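PDB 4XT0: protein LigF from Sphingobium sp. SYK-6, which acts in lignin degradation as a glutathione-binding beta-etherase of the glutathione S-transferase superfamily, cleaving beta-aryl ether bonds. Local coordinates for residues V57-L60 with K65-T68; L6-F11 with A22-K27. All coordinates share one frame; numbering follows the deposited sequence.

In the fold
Both contacts lie in the thioredoxin-like N-terminal domain of the GST fold, with centres about 10 Å apart. Along the chain they come in series: contact 2 (L6-F11 with A22-K27) closes before contact 1 (V57-L60 with K65-T68) opens. They share one four-stranded mixed sheet, where strands 6-10 and 59-62 are antiparallel neighbours and strand 65-68 forms an edge within the chain. A probable hydrogen bond from Y9 N to A59 O (2.9 Å) links them directly. Each also reaches glutathione, contact 1 through the backbone of V57 and contact 2 through the ring of F11, so the end of strand 6-10 and the start of strand 59-62 both border one binding site.

Contact 1 of 2, residues V57-L60 with K65-T68; sequences VPAL and KVVT. With GSH (glutathione), chain B.
L60 and V67 face each other as an antiparallel hydrogen-bonded pair and join the two arms of a beta hairpin. L60 N gives its hydrogen to V67 O at 2.7 Å, nearly straight at 173°, and V67 N returns a bond of the same length to L60 O. Both donors lie in the plane of the carbonyl they meet. L60 O is also approached by CA of V66 at 3.2 Å, a CA-H...O contact that crowds a second hydrogen onto this oxygen. The side chains of the pair share one face of the sheet and touch at their bases, CB of L60 to CB of V67, 4.2 Å apart. CG of L60 stands anti to its backbone N (chi1 180°), well away from V67 O, and CB is the side-chain carbon nearest that oxygen. On the other face the methyl of A59 rests against CG1 of V66 at 4.2 Å.

Just before the strand lies a glutathione-binding loop. V57 pairs with the tripeptide as a strand pairs with its neighbour: V57 O accepts from glutathione N2 at 2.7 Å, while V57 N donates to glutathione O2 at a longer 3.2 Å. The peptide bond before P58 is cis, the arrangement known from thioredoxin-like folds, and it turns the chain between these ligand-binding atoms and the strand that follows.

Farther out, glutathione is also bound by Q56, E69 and S70, the last two next along the chain after K65-T68. Helix 70-80 packs on the face carrying L60 and V67, with I73 touching both and also P58. Strand 6-10 flanks the first arm, and F94 of the second subunit packs on K65 and V67.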
loop_
_atom_site.group_PDB
_atom_site.type_symbol
_atom_site.label_atom_id
_atom_site.label_comp_id
_atom_site.label_asym_id
_atom_site.label_seq_id
_atom_site.Cartn_x
_atom_site.Cartn_y
_atom_site.Cartn_z
ATOM N N VAL A 57 12.518 10.636 2.257
ATOM C CA VAL A 57 12.194 10.724 3.672
ATOM C C VAL A 57 10.765 10.191 3.845
ATOM O O VAL A 57 9.996 10.178 2.883
ATOM C CB VAL A 57 12.313 12.179 4.202
ATOM C CG1 VAL A 57 13.753 12.691 4.083
ATOM C CG2 VAL A 57 11.330 13.122 3.469
ATOM N N PRO A 58 10.396 9.755 5.062
ATOM C CA PRO A 58 11.194 9.707 6.289
ATOM C C PRO A 58 12.037 8.453 6.431
ATOM O O PRO A 58 11.814 7.426 5.775
ATOM C CB PRO A 58 10.126 9.752 7.390
ATOM C CG PRO A 58 8.991 9.007 6.783
ATOM C CD PRO A 58 8.972 9.506 5.347
ATOM N N ALA A 59 13.017 8.543 7.317
ATOM C CA ALA A 59 13.838 7.397 7.666
ATOM C C ALA A 59 14.076 7.450 9.174
ATOM O O ALA A 59 14.392 8.508 9.710
ATOM C CB ALA A 59 15.163 7.406 6.870
ATOM N N LEU A 60 13.861 6.331 9.863
ATOM C CA LEU A 60 14.124 6.269 11.305
ATOM C C LEU A 60 15.410 5.528 11.580
ATOM O O LEU A 60 15.616 4.428 11.078
ATOM C CB LEU A 60 12.991 5.571 12.063
ATOM C CG LEU A 60 13.220 5.472 13.587
ATOM C CD1 LEU A 60 12.759 6.777 14.250
ATOM C CD2 LEU A 60 12.495 4.273 14.202
ATOM N N LYS A 65 20.157 0.880 13.342
ATOM C CA LYS A 65 19.273 0.257 12.366
ATOM C C LYS A 65 18.408 1.332 11.710
ATOM O O LYS A 65 17.876 2.209 12.390
ATOM C CB LYS A 65 18.403 -0.823 13.033
ATOM C CG LYS A 65 19.222 -1.970 13.644
ATOM C CD LYS A 65 18.344 -2.936 14.445
ATOM C CE LYS A 65 19.150 -4.165 14.890
ATOM N NZ LYS A 65 18.362 -5.162 15.688
ATOM N N VAL A 66 18.270 1.271 10.388
ATOM C CA VAL A 66 17.411 2.227 9.684
ATOM C C VAL A 66 16.077 1.600 9.260
ATOM O O VAL A 66 16.052 0.569 8.595
ATOM C CB VAL A 66 18.109 2.782 8.439
ATOM C CG1 VAL A 66 17.205 3.799 7.752
ATOM C CG2 VAL A 66 19.445 3.398 8.828
ATOM N N VAL A 67 14.982 2.222 9.675
ATOM C CA VAL A 67 13.644 1.811 9.283
ATOM C C VAL A 67 13.083 2.853 8.297
ATOM O O VAL A 67 13.103 4.058 8.578
ATOM C CB VAL A 67 12.719 1.665 10.535
ATOM C CG1 VAL A 67 11.313 1.185 10.129
ATOM C CG2 VAL A 67 13.362 0.704 11.540
ATOM N N THR A 68 12.607 2.397 7.137
ATOM C CA THR A 68 11.982 3.296 6.164
ATOM C C THR A 68 10.532 2.895 5.872
ATOM O O THR A 68 10.066 1.852 6.367
ATOM C CB THR A 68 12.736 3.317 4.819
ATOM O OG1 THR A 68 12.701 2.007 4.250
ATOM C CG2 THR A 68 14.196 3.757 4.997
HETATM N N1 GSH B . 6.505 5.103 0.381
HETATM C CA1 GSH B . 7.356 6.118 1.018
HETATM C C1 GSH B . 6.932 6.408 2.455
HETATM O O11 GSH B . 7.768 6.684 3.293
HETATM O O12 GSH B . 5.640 6.385 2.816
HETATM C CB1 GSH B . 7.265 7.412 0.185
HETATM C CG1 GSH B . 8.272 8.413 0.743
HETATM C CD1 GSH B . 8.133 9.742 0.023
HETATM O OE1 GSH B . 7.437 9.830 -0.969
HETATM N N2 GSH B . 8.789 10.819 0.499
HETATM C CA2 GSH B . 8.681 12.123 -0.176
HETATM C C2 GSH B . 10.051 12.541 -0.667
HETATM O O2 GSH B . 11.043 12.100 -0.115
HETATM C CB2 GSH B . 8.205 13.178 0.831
HETATM S SG2 GSH B . 6.461 12.946 1.303
HETATM N N3 GSH B . 10.188 13.415 -1.706
HETATM C CA3 GSH B . 11.541 13.819 -2.126
HETATM C C3 GSH B . 11.972 13.249 -3.460
HETATM O O31 GSH B . 12.894 13.770 -4.047
HETATM O O32 GSH B . 11.358 12.174 -3.996
#

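Contact 2 of 2, residues L6-F11 with A22-K27; sequences LKLYSF and ATLYEK. With GSH (glutathione), chain B.
The opening strand and helix of the beta-alpha-beta unit in the thioredoxin-like domain meet here through three leucines: L6 and L8 of strand 6-10 and L24 of helix 15-26. Each points its CB toward the opposite segment, and the contact is wholly apolar. L24 divides its two methyls between the strand residues. CD1 reaches CB of L8 at 3.9 Å and lies almost as near to L8 CD2, whereas CD2 meets CD1 of L6 at 4.1 Å. With CG of L24 anti to its carbonyl carbon (chi1 -71°), the branched end spans L6 and L8, which are two positions apart along the strand and so on the same side of it. F31, in the loop after the helix, touches both L6 and L24, while P20 and L21 of the helix add to the packing on L8.

Beyond the strand's end, the chain enters the glutathione site at F11, whose backbone N is hydrogen-bonded to S17 OG. The F11 ring lies against the tripeptide and against V57. Replacing F11 with an alanine would probably leave the cysteinyl-glycine part of glutathione without the ring that lies against it and open a gap beside V57. The ring meets the ligand obliquely: CE2 of F11 lies 3.8 Å from glutathione N3, with glutathione CB2 also near CE2 and glutathione CA3 near CZ.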
loop_
_atom_site.group_PDB
_atom_site.type_symbol
_atom_site.label_atom_id
_atom_site.label_comp_id
_atom_site.label_asym_id
_atom_site.label_seq_id
_atom_site.Cartn_x
_atom_site.Cartn_y
_atom_site.Cartn_z
ATOM N N LEU A 6 17.409 7.243 19.167
ATOM C CA LEU A 6 16.357 7.382 18.158
ATOM C C LEU A 6 16.562 8.681 17.408
ATOM O O LEU A 6 16.680 9.742 18.028
ATOM C CB LEU A 6 14.963 7.387 18.790
ATOM C CG LEU A 6 14.104 6.141 18.970
ATOM C CD1 LEU A 6 12.769 6.568 19.587
ATOM C CD2 LEU A 6 13.889 5.404 17.651
ATOM N N LYS A 7 16.603 8.596 16.083
ATOM C CA LYS A 7 16.692 9.777 15.221
ATOM C C LYS A 7 15.687 9.655 14.084
ATOM O O LYS A 7 15.540 8.576 13.506
ATOM C CB LYS A 7 18.103 9.944 14.653
ATOM C CG LYS A 7 19.180 10.074 15.719
ATOM C CD LYS A 7 20.572 10.169 15.099
ATOM C CE LYS A 7 21.654 10.055 16.167
ATOM N NZ LYS A 7 21.444 11.059 17.263
ATOM N N LEU A 8 14.978 10.745 13.783
ATOM C CA LEU A 8 14.099 10.773 12.614
ATOM C C LEU A 8 14.596 11.792 11.586
ATOM O O LEU A 8 14.768 12.969 11.896
ATOM C CB LEU A 8 12.653 11.112 12.996
ATOM C CG LEU A 8 11.699 10.989 11.797
ATOM C CD1 LEU A 8 11.457 9.502 11.450
ATOM C CD2 LEU A 8 10.373 11.715 12.003
ATOM N N TYR A 9 14.797 11.322 10.363
ATOM C CA TYR A 9 15.190 12.150 9.231
ATOM C C TYR A 9 13.964 12.427 8.381
ATOM O O TYR A 9 13.364 11.479 7.857
ATOM C CB TYR A 9 16.258 11.435 8.406
ATOM C CG TYR A 9 17.524 11.188 9.175
ATOM C CD1 TYR A 9 17.699 10.026 9.916
ATOM C CD2 TYR A 9 18.546 12.132 9.174
ATOM C CE1 TYR A 9 18.862 9.806 10.629
ATOM C CE2 TYR A 9 19.708 11.920 9.882
ATOM C CZ TYR A 9 19.860 10.757 10.606
ATOM O OH TYR A 9 21.014 10.549 11.312
ATOM N N SER A 10 13.561 13.690 8.248
ATOM C CA SER A 10 12.302 13.973 7.542
ATOM C C SER A 10 12.181 15.424 7.097
ATOM O O SER A 10 13.050 16.248 7.402
ATOM C CB SER A 10 11.098 13.621 8.431
ATOM O OG SER A 10 10.729 14.729 9.248
ATOM N N PHE A 11 11.090 15.739 6.390
ATOM C CA PHE A 11 10.840 17.113 5.935
ATOM C C PHE A 11 10.046 17.931 6.962
ATOM O O PHE A 11 9.632 19.047 6.668
ATOM C CB PHE A 11 10.066 17.133 4.604
ATOM C CG PHE A 11 10.873 16.703 3.396
ATOM C CD1 PHE A 11 12.256 16.690 3.422
ATOM C CD2 PHE A 11 10.225 16.319 2.227
ATOM C CE1 PHE A 11 12.988 16.296 2.302
ATOM C CE2 PHE A 11 10.941 15.919 1.110
ATOM C CZ PHE A 11 12.331 15.913 1.145
ATOM N N ALA A 22 4.465 12.550 14.229
ATOM C CA ALA A 22 3.318 12.594 15.146
ATOM C C ALA A 22 3.332 11.381 16.103
ATOM O O ALA A 22 3.052 11.509 17.290
ATOM C CB ALA A 22 2.002 12.645 14.354
ATOM N N THR A 23 3.666 10.209 15.577
ATOM C CA THR A 23 3.745 8.996 16.396
ATOM C C THR A 23 4.755 9.165 17.540
ATOM O O THR A 23 4.456 8.846 18.682
ATOM C CB THR A 23 4.107 7.780 15.523
ATOM O OG1 THR A 23 3.105 7.629 14.510
ATOM C CG2 THR A 23 4.175 6.471 16.354
ATOM N N LEU A 24 5.930 9.709 17.231
ATOM C CA LEU A 24 6.976 9.922 18.229
ATOM C C LEU A 24 6.517 10.870 19.341
ATOM O O LEU A 24 6.728 10.604 20.529
ATOM C CB LEU A 24 8.251 10.471 17.553
ATOM C CG LEU A 24 9.008 9.450 16.686
ATOM C CD1 LEU A 24 9.901 10.165 15.662
ATOM C CD2 LEU A 24 9.808 8.475 17.572
ATOM N N TYR A 25 5.883 11.975 18.962
ATOM C CA TYR A 25 5.404 12.937 19.958
ATOM C C TYR A 25 4.224 12.386 20.746
ATOM O O TYR A 25 4.087 12.658 21.924
ATOM C CB TYR A 25 4.984 14.254 19.301
ATOM C CG TYR A 25 6.128 15.170 18.949
ATOM C CD1 TYR A 25 6.708 15.988 19.910
ATOM C CD2 TYR A 25 6.623 15.225 17.646
ATOM C CE1 TYR A 25 7.757 16.831 19.589
ATOM C CE2 TYR A 25 7.674 16.057 17.316
ATOM C CZ TYR A 25 8.237 16.860 18.292
ATOM O OH TYR A 25 9.272 17.703 17.967
ATOM N N GLU A 26 3.354 11.622 20.093
ATOM C CA GLU A 26 2.196 11.077 20.812
ATOM C C GLU A 26 2.642 10.063 21.856
ATOM O O GLU A 26 2.004 9.911 22.905
ATOM C CB GLU A 26 1.197 10.432 19.848
ATOM C CG GLU A 26 0.442 11.431 18.980
ATOM C CD GLU A 26 -0.746 12.087 19.687
ATOM O OE1 GLU A 26 -0.944 11.874 20.909
ATOM O OE2 GLU A 26 -1.480 12.846 19.012
ATOM N N LYS A 27 3.749 9.377 21.579
ATOM C CA LYS A 27 4.229 8.335 22.496
ATOM C C LYS A 27 5.233 8.879 23.511
ATOM O O LYS A 27 5.729 8.153 24.381
ATOM C CB LYS A 27 4.818 7.176 21.685
ATOM C CG LYS A 27 3.730 6.491 20.839
ATOM C CD LYS A 27 4.256 5.230 20.126
ATOM C CE LYS A 27 4.538 4.106 21.111
ATOM N NZ LYS A 27 3.352 3.767 21.975
HETATM N N1 GSH B . 6.505 5.103 0.381
HETATM C CA1 GSH B . 7.356 6.118 1.018
HETATM C C1 GSH B . 6.932 6.408 2.455
HETATM O O11 GSH B . 7.768 6.684 3.293
HETATM O O12 GSH B . 5.640 6.385 2.816
HETATM C CB1 GSH B . 7.265 7.412 0.185
HETATM C CG1 GSH B . 8.272 8.413 0.743
HETATM C CD1 GSH B . 8.133 9.742 0.023
HETATM O OE1 GSH B . 7.437 9.830 -0.969
HETATM N N2 GSH B . 8.789 10.819 0.499
HETATM C CA2 GSH B . 8.681 12.123 -0.176
HETATM C C2 GSH B . 10.051 12.541 -0.667
HETATM O O2 GSH B . 11.043 12.100 -0.115
HETATM C CB2 GSH B . 8.205 13.178 0.831
HETATM S SG2 GSH B . 6.461 12.946 1.303
HETATM N N3 GSH B . 10.188 13.415 -1.706
HETATM C CA3 GSH B . 11.541 13.819 -2.126
HETATM C C3 GSH B . 11.972 13.249 -3.460
HETATM O O31 GSH B . 12.894 13.770 -4.047
HETATM O O32 GSH B . 11.358 12.174 -3.996
#